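Local coordinates for MHP1 (Microbacterium liquefaciens, PDB 2JLN), which takes up 5-aryl-substituted hydantoins in a sodium-dependent manner, as a membrane transporter of the nucleobase-cation-symport-1 family, at residues A[75-86]-A[376-384]; A[368-376]-A[413-421]. All coordinates share one frame; numbering follows the deposited sequence.

Interaction 1 (A[75-86]-A[376-384])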
ATOM      1  N   LEU A  75      -0.228 -10.194   7.916  1.00 53.31           N
ATOM      2  CA  LEU A  75      -0.556 -10.418   6.504  1.00 53.15           C
ATOM      3  C   LEU A  75       0.655 -10.193   5.602  1.00 57.84           C
ATOM      4  O   LEU A  75       0.832 -10.911   4.607  1.00 56.86           O
ATOM      5  CB  LEU A  75      -1.684  -9.493   6.040  1.00 57.85           C
ATOM      6  CG  LEU A  75      -3.111 -10.043   6.082  1.00 64.21           C
ATOM      7  CD1 LEU A  75      -4.138  -8.977   5.669  1.00 65.99           C
ATOM      8  CD2 LEU A  75      -3.222 -11.267   5.183  1.00 61.85           C
ATOM      9  N   LEU A  76       1.476  -9.191   5.953  1.00 58.02           N
ATOM     10  CA  LEU A  76       2.698  -8.837   5.221  1.00 53.89           C
ATOM     11  C   LEU A  76       3.723  -9.963   5.274  1.00 55.48           C
ATOM     12  O   LEU A  76       4.283 -10.338   4.245  1.00 57.61           O
ATOM     13  CB  LEU A  76       3.299  -7.535   5.757  1.00 53.39           C
ATOM     14  CG  LEU A  76       2.533  -6.280   5.311  1.00 56.06           C
ATOM     15  CD1 LEU A  76       2.891  -5.044   6.101  1.00 56.07           C
ATOM     16  CD2 LEU A  76       2.764  -6.030   3.860  1.00 55.24           C
ATOM     17  N   PHE A  77       3.946 -10.510   6.467  1.00 53.94           N
ATOM     18  CA  PHE A  77       4.787 -11.688   6.646  1.00 53.06           C
ATOM     19  C   PHE A  77       4.528 -12.737   5.555  1.00 55.95           C
ATOM     20  O   PHE A  77       5.469 -13.379   5.099  1.00 57.50           O
ATOM     21  CB  PHE A  77       4.545 -12.284   8.031  1.00 51.91           C
ATOM     22  CG  PHE A  77       5.372 -13.510   8.340  1.00 56.27           C
ATOM     23  CD1 PHE A  77       4.832 -14.781   8.204  1.00 56.77           C
ATOM     24  CD2 PHE A  77       6.674 -13.394   8.808  1.00 60.64           C
ATOM     25  CE1 PHE A  77       5.589 -15.920   8.507  1.00 56.60           C
ATOM     26  CE2 PHE A  77       7.438 -14.525   9.119  1.00 59.95           C
ATOM     27  CZ  PHE A  77       6.892 -15.786   8.968  1.00 57.45           C
ATOM     28  N   PHE A  78       3.276 -12.896   5.126  1.00 50.65           N
ATOM     29  CA  PHE A  78       2.941 -13.902   4.114  1.00 52.31           C
ATOM     30  C   PHE A  78       2.934 -13.389   2.654  1.00 55.87           C
ATOM     31  O   PHE A  78       3.440 -14.058   1.751  1.00 58.19           O
ATOM     32  CB  PHE A  78       1.609 -14.602   4.428  1.00 49.96           C
ATOM     33  CG  PHE A  78       1.650 -15.451   5.648  1.00 49.80           C
ATOM     34  CD1 PHE A  78       0.968 -15.081   6.795  1.00 54.00           C
ATOM     35  CD2 PHE A  78       2.372 -16.618   5.666  1.00 51.04           C
ATOM     36  CE1 PHE A  78       0.998 -15.876   7.954  1.00 52.68           C
ATOM     37  CE2 PHE A  78       2.409 -17.419   6.825  1.00 55.16           C
ATOM     38  CZ  PHE A  78       1.721 -17.041   7.969  1.00 50.54           C
ATOM     39  N   THR A  79       2.361 -12.218   2.402  1.00 55.70           N
ATOM     40  CA  THR A  79       2.251 -11.742   1.023  1.00 50.48           C
ATOM     41  C   THR A  79       3.571 -11.209   0.460  1.00 53.39           C
ATOM     42  O   THR A  79       3.670 -10.958  -0.737  1.00 52.39           O
ATOM     43  CB  THR A  79       1.191 -10.652   0.893  1.00 48.62           C
ATOM     44  OG1 THR A  79       1.663  -9.462   1.529  1.00 48.58           O
ATOM     45  CG2 THR A  79      -0.099 -11.093   1.544  1.00 42.97           C
ATOM     46  N   GLN A  80       4.584 -11.030   1.307  1.00 53.26           N
ATOM     47  CA  GLN A  80       5.828 -10.397   0.865  1.00 52.07           C
ATOM     48  C   GLN A  80       6.937 -11.418   0.632  1.00 54.82           C
ATOM     49  O   GLN A  80       8.016 -11.072   0.114  1.00 52.06           O
ATOM     50  CB  GLN A  80       6.334  -9.421   1.924  1.00 50.75           C
ATOM     51  CG  GLN A  80       6.904 -10.163   3.126  1.00 55.01           C
ATOM     52  CD  GLN A  80       7.611  -9.272   4.140  1.00 59.86           C
ATOM     53  OE1 GLN A  80       8.396  -9.767   4.978  1.00 60.29           O
ATOM     54  NE2 GLN A  80       7.345  -7.957   4.077  1.00 53.06           N
ATOM     55  N   SER A  81       6.698 -12.665   1.033  1.00 55.09           N
ATOM     56  CA  SER A  81       7.812 -13.600   1.188  1.00 53.05           C
ATOM     57  C   SER A  81       8.438 -14.052  -0.135  1.00 52.70           C
ATOM     58  O   SER A  81       9.651 -14.260  -0.199  1.00 52.54           O
ATOM     59  CB  SER A  81       7.409 -14.805   2.024  1.00 52.42           C
ATOM     60  OG  SER A  81       8.474 -15.721   2.047  1.00 58.78           O
ATOM     61  N   ALA A  82       7.608 -14.197  -1.173  1.00 52.10           N
ATOM     62  CA  ALA A  82       8.049 -14.615  -2.504  1.00 46.79           C
ATOM     63  C   ALA A  82       8.794 -13.521  -3.234  1.00 46.08           C
ATOM     64  O   ALA A  82       9.665 -13.816  -4.029  1.00 48.36           O
ATOM     65  CB  ALA A  82       6.868 -15.086  -3.355  1.00 42.75           C
ATOM     66  N   ALA A  83       8.439 -12.265  -2.980  1.00 45.09           N
ATOM     67  CA  ALA A  83       9.046 -11.137  -3.668  1.00 40.63           C
ATOM     68  C   ALA A  83      10.459 -10.893  -3.165  1.00 45.77           C
ATOM     69  O   ALA A  83      11.351 -10.542  -3.935  1.00 46.33           O
ATOM     70  CB  ALA A  83       8.204  -9.905  -3.492  1.00 43.45           C
ATOM     71  N   ILE A  84      10.664 -11.068  -1.864  1.00 47.77           N
ATOM     72  CA  ILE A  84      11.989 -10.935  -1.259  1.00 43.20           C
ATOM     73  C   ILE A  84      12.953 -12.015  -1.801  1.00 47.41           C
ATOM     74  O   ILE A  84      14.079 -11.716  -2.229  1.00 49.54           O
ATOM     75  CB  ILE A  84      11.878 -10.997   0.282  1.00 44.31           C
ATOM     76  CG1 ILE A  84      11.252  -9.707   0.812  1.00 46.36           C
ATOM     77  CG2 ILE A  84      13.222 -11.226   0.924  1.00 47.49           C
ATOM     78  CD1 ILE A  84      11.006  -9.689   2.287  1.00 46.33           C
ATOM     79  N   ARG A  85      12.504 -13.267  -1.814  1.00 45.81           N
ATOM     80  CA  ARG A  85      13.359 -14.372  -2.218  1.00 46.06           C
ATOM     81  C   ARG A  85      13.702 -14.334  -3.716  1.00 48.02           C
ATOM     82  O   ARG A  85      14.862 -14.546  -4.077  1.00 46.93           O
ATOM     83  CB  ARG A  85      12.703 -15.705  -1.834  1.00 47.58           C
ATOM     84  CG  ARG A  85      13.651 -16.867  -1.602  1.00 47.71           C
ATOM     85  CD  ARG A  85      14.313 -17.207  -2.889  1.00 52.99           C
ATOM     86  NE  ARG A  85      15.304 -18.271  -2.785  1.00 58.13           N
ATOM     87  CZ  ARG A  85      16.365 -18.362  -3.587  1.00 57.39           C
ATOM     88  NH1 ARG A  85      16.580 -17.432  -4.509  1.00 54.17           N
ATOM     89  NH2 ARG A  85      17.221 -19.371  -3.457  1.00 61.43           N
ATOM     90  N   TRP A  86      12.714 -14.051  -4.574  1.00 44.68           N
ATOM     91  CA  TRP A  86      12.883 -14.203  -6.024  1.00 44.78           C
ATOM     92  C   TRP A  86      12.947 -12.908  -6.810  1.00 42.59           C
ATOM     93  O   TRP A  86      12.996 -12.933  -8.040  1.00 42.55           O
ATOM     94  CB  TRP A  86      11.783 -15.080  -6.633  1.00 45.91           C
ATOM     95  CG  TRP A  86      11.716 -16.456  -6.061  1.00 51.22           C
ATOM     96  CD1 TRP A  86      10.680 -17.003  -5.333  1.00 53.02           C
ATOM     97  CD2 TRP A  86      12.727 -17.470  -6.138  1.00 53.06           C
ATOM     98  NE1 TRP A  86      10.993 -18.291  -4.958  1.00 54.95           N
ATOM     99  CE2 TRP A  86      12.242 -18.601  -5.442  1.00 56.46           C
ATOM    100  CE3 TRP A  86      14.001 -17.533  -6.721  1.00 52.46           C
ATOM    101  CZ2 TRP A  86      12.985 -19.785  -5.337  1.00 54.15           C
ATOM    102  CZ3 TRP A  86      14.733 -18.713  -6.608  1.00 50.55           C
ATOM    103  CH2 TRP A  86      14.223 -19.815  -5.929  1.00 50.38           C
ATOM    104  N   ILE A 376      -5.783 -16.219  -2.496  1.00 52.47           N
ATOM    105  CA  ILE A 376      -5.418 -17.171  -3.525  1.00 51.09           C
ATOM    106  C   ILE A 376      -3.914 -17.141  -3.811  1.00 51.22           C
ATOM    107  O   ILE A 376      -3.337 -18.141  -4.228  1.00 50.45           O
ATOM    108  CB  ILE A 376      -6.217 -16.887  -4.808  1.00 50.06           C
ATOM    109  CG1 ILE A 376      -7.620 -17.456  -4.665  1.00 50.30           C
ATOM    110  CG2 ILE A 376      -5.536 -17.473  -6.028  1.00 51.66           C
ATOM    111  CD1 ILE A 376      -8.513 -17.095  -5.802  1.00 56.09           C
ATOM    112  N   MET A 377      -3.283 -15.991  -3.595  1.00 52.65           N
ATOM    113  CA  MET A 377      -1.865 -15.860  -3.900  1.00 48.93           C
ATOM    114  C   MET A 377      -1.059 -16.431  -2.750  1.00 52.02           C
ATOM    115  O   MET A 377      -0.032 -17.067  -2.985  1.00 50.10           O
ATOM    116  CB  MET A 377      -1.458 -14.418  -4.185  1.00 42.74           C
ATOM    117  CG  MET A 377      -1.919 -13.912  -5.531  1.00 46.78           C
ATOM    118  SD  MET A 377      -1.280 -12.276  -5.999  1.00 50.36           S
ATOM    119  CE  MET A 377       0.291 -12.761  -6.701  1.00 46.78           C
ATOM    120  N   ILE A 378      -1.515 -16.229  -1.512  1.00 50.39           N
ATOM    121  CA  ILE A 378      -0.776 -16.793  -0.388  1.00 50.04           C
ATOM    122  C   ILE A 378      -0.840 -18.320  -0.487  1.00 51.92           C
ATOM    123  O   ILE A 378       0.138 -19.012  -0.169  1.00 51.53           O
ATOM    124  CB  ILE A 378      -1.291 -16.313   0.985  1.00 47.71           C
ATOM    125  CG1 ILE A 378      -0.866 -14.879   1.240  1.00 48.23           C
ATOM    126  CG2 ILE A 378      -0.756 -17.194   2.119  1.00 41.79           C
ATOM    127  CD1 ILE A 378      -1.688 -14.218   2.328  1.00 47.22           C
ATOM    128  N   SER A 379      -1.973 -18.833  -0.967  1.00 49.13           N
ATOM    129  CA  SER A 379      -2.212 -20.275  -0.979  1.00 50.68           C
ATOM    130  C   SER A 379      -1.487 -20.988  -2.124  1.00 51.83           C
ATOM    131  O   SER A 379      -0.858 -22.024  -1.913  1.00 51.22           O
ATOM    132  CB  SER A 379      -3.709 -20.574  -1.035  1.00 51.80           C
ATOM    133  OG  SER A 379      -3.969 -21.938  -0.764  1.00 53.75           O
ATOM    134  N   ASP A 380      -1.586 -20.438  -3.330  1.00 49.26           N
ATOM    135  CA  ASP A 380      -0.851 -20.961  -4.464  1.00 47.79           C
ATOM    136  C   ASP A 380       0.641 -21.099  -4.106  1.00 50.31           C
ATOM    137  O   ASP A 380       1.205 -22.181  -4.207  1.00 52.06           O
ATOM    138  CB  ASP A 380      -1.072 -20.044  -5.673  1.00 53.63           C
ATOM    139  CG  ASP A 380      -0.625 -20.671  -7.020  1.00 57.77           C
ATOM    140  OD1 ASP A 380      -1.496 -21.211  -7.747  1.00 57.07           O
ATOM    141  OD2 ASP A 380       0.586 -20.583  -7.369  1.00 56.81           O
ATOM    142  N   TYR A 381       1.281 -20.020  -3.661  1.00 49.44           N
ATOM    143  CA  TYR A 381       2.709 -20.072  -3.339  1.00 44.31           C
ATOM    144  C   TYR A 381       3.093 -20.894  -2.088  1.00 46.83           C
ATOM    145  O   TYR A 381       3.987 -21.718  -2.185  1.00 50.48           O
ATOM    146  CB  TYR A 381       3.313 -18.665  -3.301  1.00 41.84           C
ATOM    147  CG  TYR A 381       4.757 -18.573  -2.870  1.00 39.22           C
ATOM    148  CD1 TYR A 381       5.781 -18.774  -3.775  1.00 45.28           C
ATOM    149  CD2 TYR A 381       5.095 -18.253  -1.572  1.00 43.01           C
ATOM    150  CE1 TYR A 381       7.113 -18.693  -3.400  1.00 47.83           C
ATOM    151  CE2 TYR A 381       6.422 -18.161  -1.176  1.00 49.28           C
ATOM    152  CZ  TYR A 381       7.440 -18.389  -2.099  1.00 50.90           C
ATOM    153  OH  TYR A 381       8.776 -18.305  -1.726  1.00 46.47           O
ATOM    154  N   PHE A 382       2.457 -20.701  -0.928  1.00 45.60           N
ATOM    155  CA  PHE A 382       2.855 -21.478   0.271  1.00 45.37           C
ATOM    156  C   PHE A 382       2.344 -22.923   0.340  1.00 50.09           C
ATOM    157  O   PHE A 382       3.106 -23.836   0.658  1.00 51.59           O
ATOM    158  CB  PHE A 382       2.491 -20.776   1.581  1.00 42.60           C
ATOM    159  CG  PHE A 382       3.396 -19.651   1.930  1.00 45.26           C
ATOM    160  CD1 PHE A 382       2.970 -18.347   1.833  1.00 46.27           C
ATOM    161  CD2 PHE A 382       4.686 -19.890   2.336  1.00 49.16           C
ATOM    162  CE1 PHE A 382       3.815 -17.301   2.148  1.00 46.17           C
ATOM    163  CE2 PHE A 382       5.537 -18.842   2.639  1.00 50.55           C
ATOM    164  CZ  PHE A 382       5.099 -17.546   2.541  1.00 47.37           C
ATOM    165  N   LEU A 383       1.061 -23.135   0.068  1.00 51.76           N
ATOM    166  CA  LEU A 383       0.448 -24.445   0.296  1.00 51.04           C
ATOM    167  C   LEU A 383       0.491 -25.364  -0.927  1.00 55.58           C
ATOM    168  O   LEU A 383       1.012 -26.468  -0.849  1.00 63.59           O
ATOM    169  CB  LEU A 383      -0.989 -24.284   0.787  1.00 48.71           C
ATOM    170  CG  LEU A 383      -1.156 -23.491   2.077  1.00 46.87           C
ATOM    171  CD1 LEU A 383      -2.648 -23.276   2.447  1.00 45.67           C
ATOM    172  CD2 LEU A 383      -0.410 -24.204   3.172  1.00 38.68           C
ATOM    173  N   VAL A 384      -0.059 -24.904  -2.046  1.00 54.77           N
ATOM    174  CA  VAL A 384      -0.091 -25.665  -3.296  1.00 52.22           C
ATOM    175  C   VAL A 384       1.311 -25.982  -3.892  1.00 56.17           C
ATOM    176  O   VAL A 384       1.663 -27.143  -4.047  1.00 60.62           O
ATOM    177  CB  VAL A 384      -0.948 -24.926  -4.345  1.00 49.41           C
ATOM    178  CG1 VAL A 384      -0.860 -25.596  -5.696  1.00 51.98           C
ATOM    179  CG2 VAL A 384      -2.367 -24.843  -3.884  1.00 52.18           C
TER
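Ile378 meets the end of helix 58-79 with the tip of its longer branch. Its CD1 lies 3.6 Å from Thr79 CG2. The same methyl is 3.9 Å from Phe78 CB, and Leu75 CD2 comes in more loosely. Thr79 meets Ile378 with its methyl, while its OG1 is hydrogen-bonded to Val224 O.

One turn on, Tyr381 reaches across to helix 81-86. CG sits anti to the backbone N (chi1 175°), and this carries the ring over to Ala82. Ala82 CB stands over the centre of one ring face, 3.6 Å from the Tyr381 centroid, a CH-pi contact. The hydroxyl end comes near Trp86, with Tyr381 OH 3.9 Å from Trp86 NE1. Replacing Tyr381 by an alanine would probably leave a gap over Ala82 CB and take from Trp86 its neighbour at NE1.

Phe382 follows and serves both helices. The edge of the Phe78 ring points at its face in a T-shaped stack, with centroids 5.7 Å apart and planes at 87°. The rim of Phe382 turns to the carbonyl oxygen of Phe78 and to Ser81, with Phe382 CZ 3.6 Å from Ser81 CB. Ser81 OG is hydrogen-bonded to Asp249.

The contact is therefore mainly apolar and aromatic. It spans the break at Gln80, so helix 371-384 packs on both helical pieces. The axes of segments 75-79 and 376-384 cross at 55°. Transmembrane helix 10 packs on the end of transmembrane helix 2 and on helix 81-86, in a transporter of the APC clan, consistent with the LeuT fold.

Interaction 2 (A[368-376]-A[413-421])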
ATOM      1  N   SER A 368     -12.168  -3.965  -0.352  1.00 60.97           N
ATOM      2  CA  SER A 368     -12.318  -5.210   0.379  1.00 63.10           C
ATOM      3  C   SER A 368     -12.582  -6.431  -0.524  1.00 61.04           C
ATOM      4  O   SER A 368     -12.539  -7.567  -0.046  1.00 63.18           O
ATOM      5  CB  SER A 368     -13.332  -5.083   1.524  1.00 65.53           C
ATOM      6  OG  SER A 368     -14.584  -4.652   1.052  1.00 68.12           O
ATOM      7  N   ALA A 369     -12.828  -6.201  -1.819  1.00 60.49           N
ATOM      8  CA  ALA A 369     -12.926  -7.298  -2.814  1.00 60.92           C
ATOM      9  C   ALA A 369     -11.554  -7.742  -3.364  1.00 62.64           C
ATOM     10  O   ALA A 369     -11.443  -8.223  -4.488  1.00 62.12           O
ATOM     11  CB  ALA A 369     -13.862  -6.918  -3.966  1.00 54.50           C
ATOM     12  N   LEU A 370     -10.508  -7.544  -2.571  1.00 59.91           N
ATOM     13  CA  LEU A 370      -9.183  -8.033  -2.895  1.00 56.81           C
ATOM     14  C   LEU A 370      -8.824  -9.119  -1.877  1.00 56.57           C
ATOM     15  O   LEU A 370      -7.730  -9.674  -1.877  1.00 54.20           O
ATOM     16  CB  LEU A 370      -8.178  -6.887  -2.838  1.00 56.55           C
ATOM     17  CG  LEU A 370      -8.485  -5.742  -3.793  1.00 56.14           C
ATOM     18  CD1 LEU A 370      -7.378  -4.696  -3.758  1.00 54.97           C
ATOM     19  CD2 LEU A 370      -8.702  -6.271  -5.197  1.00 55.57           C
ATOM     20  N   GLY A 371      -9.765  -9.415  -0.997  1.00 57.53           N
ATOM     21  CA  GLY A 371      -9.545 -10.430   0.007  1.00 57.30           C
ATOM     22  C   GLY A 371      -9.240 -11.774  -0.622  1.00 57.79           C
ATOM     23  O   GLY A 371      -8.286 -12.432  -0.212  1.00 57.45           O
ATOM     24  N   PRO A 372     -10.066 -12.210  -1.597  1.00 58.26           N
ATOM     25  CA  PRO A 372      -9.713 -13.437  -2.310  1.00 60.21           C
ATOM     26  C   PRO A 372      -8.412 -13.306  -3.112  1.00 57.12           C
ATOM     27  O   PRO A 372      -7.681 -14.282  -3.211  1.00 57.07           O
ATOM     28  CB  PRO A 372     -10.929 -13.674  -3.229  1.00 56.74           C
ATOM     29  CG  PRO A 372     -11.628 -12.382  -3.252  1.00 56.98           C
ATOM     30  CD  PRO A 372     -11.459 -11.843  -1.886  1.00 58.28           C
ATOM     31  N   LEU A 373      -8.105 -12.136  -3.652  1.00 57.32           N
ATOM     32  CA  LEU A 373      -6.856 -12.004  -4.395  1.00 57.32           C
ATOM     33  C   LEU A 373      -5.654 -12.293  -3.501  1.00 53.59           C
ATOM     34  O   LEU A 373      -4.731 -12.983  -3.918  1.00 52.02           O
ATOM     35  CB  LEU A 373      -6.712 -10.625  -5.036  1.00 58.15           C
ATOM     36  CG  LEU A 373      -5.378 -10.435  -5.756  1.00 56.79           C
ATOM     37  CD1 LEU A 373      -5.408 -11.152  -7.105  1.00 52.75           C
ATOM     38  CD2 LEU A 373      -5.050  -8.958  -5.922  1.00 53.82           C
ATOM     39  N   ALA A 374      -5.667 -11.772  -2.279  1.00 52.60           N
ATOM     40  CA  ALA A 374      -4.572 -12.007  -1.339  1.00 50.65           C
ATOM     41  C   ALA A 374      -4.588 -13.447  -0.850  1.00 52.11           C
ATOM     42  O   ALA A 374      -3.541 -14.013  -0.514  1.00 49.17           O
ATOM     43  CB  ALA A 374      -4.667 -11.065  -0.170  1.00 45.34           C
ATOM     44  N   GLY A 375      -5.787 -14.034  -0.834  1.00 52.65           N
ATOM     45  CA  GLY A 375      -6.001 -15.356  -0.277  1.00 51.18           C
ATOM     46  C   GLY A 375      -5.542 -16.437  -1.221  1.00 50.20           C
ATOM     47  O   GLY A 375      -4.982 -17.437  -0.822  1.00 51.55           O
ATOM     48  N   ILE A 376      -5.783 -16.219  -2.496  1.00 52.47           N
ATOM     49  CA  ILE A 376      -5.418 -17.171  -3.525  1.00 51.09           C
ATOM     50  C   ILE A 376      -3.914 -17.141  -3.811  1.00 51.22           C
ATOM     51  O   ILE A 376      -3.337 -18.141  -4.228  1.00 50.45           O
ATOM     52  CB  ILE A 376      -6.217 -16.887  -4.808  1.00 50.06           C
ATOM     53  CG1 ILE A 376      -7.620 -17.456  -4.665  1.00 50.30           C
ATOM     54  CG2 ILE A 376      -5.536 -17.473  -6.028  1.00 51.66           C
ATOM     55  CD1 ILE A 376      -8.513 -17.095  -5.802  1.00 56.09           C
ATOM     56  N   ALA A 413     -12.929 -18.940 -10.952  1.00 52.62           N
ATOM     57  CA  ALA A 413     -14.136 -19.461 -10.321  1.00 51.81           C
ATOM     58  C   ALA A 413     -14.001 -19.422  -8.792  1.00 53.44           C
ATOM     59  O   ALA A 413     -14.885 -18.906  -8.109  1.00 53.44           O
ATOM     60  CB  ALA A 413     -14.463 -20.847 -10.817  1.00 45.93           C
ATOM     61  N   VAL A 414     -12.901 -19.947  -8.253  1.00 52.57           N
ATOM     62  CA  VAL A 414     -12.657 -19.836  -6.813  1.00 51.16           C
ATOM     63  C   VAL A 414     -12.773 -18.376  -6.385  1.00 54.54           C
ATOM     64  O   VAL A 414     -13.252 -18.075  -5.292  1.00 56.12           O
ATOM     65  CB  VAL A 414     -11.266 -20.349  -6.404  1.00 51.90           C
ATOM     66  CG1 VAL A 414     -10.977 -20.008  -4.945  1.00 51.27           C
ATOM     67  CG2 VAL A 414     -11.149 -21.832  -6.641  1.00 50.27           C
ATOM     68  N   TYR A 415     -12.343 -17.456  -7.243  1.00 53.69           N
ATOM     69  CA  TYR A 415     -12.492 -16.035  -6.919  1.00 57.13           C
ATOM     70  C   TYR A 415     -13.981 -15.616  -6.762  1.00 58.69           C
ATOM     71  O   TYR A 415     -14.362 -15.030  -5.735  1.00 57.50           O
ATOM     72  CB  TYR A 415     -11.774 -15.160  -7.953  1.00 56.53           C
ATOM     73  CG  TYR A 415     -11.458 -13.770  -7.463  1.00 56.55           C
ATOM     74  CD1 TYR A 415     -10.244 -13.502  -6.869  1.00 62.78           C
ATOM     75  CD2 TYR A 415     -12.370 -12.731  -7.576  1.00 58.16           C
ATOM     76  CE1 TYR A 415      -9.924 -12.243  -6.403  1.00 60.50           C
ATOM     77  CE2 TYR A 415     -12.053 -11.459  -7.114  1.00 59.78           C
ATOM     78  CZ  TYR A 415     -10.819 -11.235  -6.527  1.00 57.86           C
ATOM     79  OH  TYR A 415     -10.449 -10.015  -6.041  1.00 58.44           O
ATOM     80  N   ALA A 416     -14.810 -15.929  -7.768  1.00 56.53           N
ATOM     81  CA  ALA A 416     -16.250 -15.629  -7.731  1.00 53.47           C
ATOM     82  C   ALA A 416     -16.930 -16.207  -6.499  1.00 53.51           C
ATOM     83  O   ALA A 416     -17.432 -15.460  -5.669  1.00 51.27           O
ATOM     84  CB  ALA A 416     -16.920 -16.127  -8.969  1.00 49.65           C
ATOM     85  N   VAL A 417     -16.927 -17.536  -6.378  1.00 51.66           N
ATOM     86  CA  VAL A 417     -17.481 -18.200  -5.196  1.00 53.09           C
ATOM     87  C   VAL A 417     -17.094 -17.524  -3.866  1.00 57.28           C
ATOM     88  O   VAL A 417     -17.955 -17.311  -3.009  1.00 57.71           O
ATOM     89  CB  VAL A 417     -17.126 -19.715  -5.126  1.00 50.74           C
ATOM     90  CG1 VAL A 417     -17.356 -20.274  -3.695  1.00 43.86           C
ATOM     91  CG2 VAL A 417     -17.901 -20.512  -6.191  1.00 43.31           C
ATOM     92  N   ALA A 418     -15.813 -17.188  -3.689  1.00 57.53           N
ATOM     93  CA  ALA A 418     -15.360 -16.582  -2.428  1.00 57.71           C
ATOM     94  C   ALA A 418     -15.860 -15.142  -2.206  1.00 61.01           C
ATOM     95  O   ALA A 418     -16.154 -14.757  -1.074  1.00 62.95           O
ATOM     96  CB  ALA A 418     -13.845 -16.665  -2.279  1.00 54.36           C
ATOM     97  N   LEU A 419     -15.971 -14.349  -3.270  1.00 59.14           N
ATOM     98  CA  LEU A 419     -16.531 -12.998  -3.136  1.00 60.99           C
ATOM     99  C   LEU A 419     -18.004 -13.055  -2.642  1.00 62.95           C
ATOM    100  O   LEU A 419     -18.417 -12.282  -1.784  1.00 62.81           O
ATOM    101  CB  LEU A 419     -16.427 -12.251  -4.469  1.00 59.47           C
ATOM    102  CG  LEU A 419     -15.820 -10.852  -4.540  1.00 56.38           C
ATOM    103  CD1 LEU A 419     -16.115 -10.226  -5.908  1.00 56.57           C
ATOM    104  CD2 LEU A 419     -16.318  -9.980  -3.434  1.00 54.64           C
ATOM    105  N   ALA A 420     -18.789 -13.984  -3.184  1.00 63.48           N
ATOM    106  CA  ALA A 420     -20.153 -14.206  -2.714  1.00 61.54           C
ATOM    107  C   ALA A 420     -20.185 -14.570  -1.228  1.00 62.03           C
ATOM    108  O   ALA A 420     -20.682 -13.783  -0.430  1.00 67.41           O
ATOM    109  CB  ALA A 420     -20.834 -15.261  -3.537  1.00 57.19           C
ATOM    110  N   VAL A 421     -19.665 -15.738  -0.851  1.00 56.72           N
ATOM    111  CA  VAL A 421     -19.532 -16.093   0.578  1.00 65.22           C
ATOM    112  C   VAL A 421     -19.087 -14.902   1.466  1.00 67.93           C
ATOM    113  O   VAL A 421     -19.398 -14.836   2.658  1.00 64.28           O
ATOM    114  CB  VAL A 421     -18.513 -17.252   0.797  1.00 63.58           C
ATOM    115  CG1 VAL A 421     -18.093 -17.342   2.272  1.00 56.46           C
ATOM    116  CG2 VAL A 421     -19.079 -18.568   0.310  1.00 61.86           C
TER
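Tyr415 gives the single hydrogen bond between 368-376 and 413-421. Its OH donates to Ala369 O at 2.6 Å. The C=O...donor angle is 149°, and the hydroxyl is tilted somewhat out of the carbonyl plane. The acceptor belongs to the short break between helices 356-368 and 371-384, so the bond ties the break to helix 409-423.

A CH-pi contact lies on one face of the same ring. Pro372 CG lies 3.8 Å from the Tyr415 centroid, displaced toward the rim. Tyr415 CG is roughly anti to its own backbone N (chi1 -160°), which carries the ring across to Pro372.

Apolar contacts complete the join. Leu373 CB is 3.8 Å from Tyr415 CE1. The CD1 methyl of Ile376 meets Val414 CG1 at 3.9 Å and also approaches the ring edge of Tyr415. Toward the other end, Ala369 CB touches Leu419 CD2 at 4.0 Å.

The two helical segments run at 130°, nearer antiparallel than parallel. Helix 429-448 packs beside both, with Ala437 against Pro372 and Ala444 against Val414. Leu370 and Leu373 also meet helix 104-137.

Overall arrangement
Interactions 1 and 2 both use helix 371-384, and their centres are 16 Å apart. Interaction 2 takes its first part and the break before it, while interaction 1 takes its later turns. Ile376 belongs to both ranges; it touches 413-421 and not 75-86. Transmembrane helix 10 is thus joined to the end of helix 2 and helix 81-86, and to helix 11. None of the residues that bind sodium, or that probably bind substrate, lies in either contact. The side chain of Leu75 is about 11 Å from Gly219 and about 12 Å from the bound mercury ion. That of Leu370 is about 11 Å from both Gly219 and Asn318, probable substrate-binding residues.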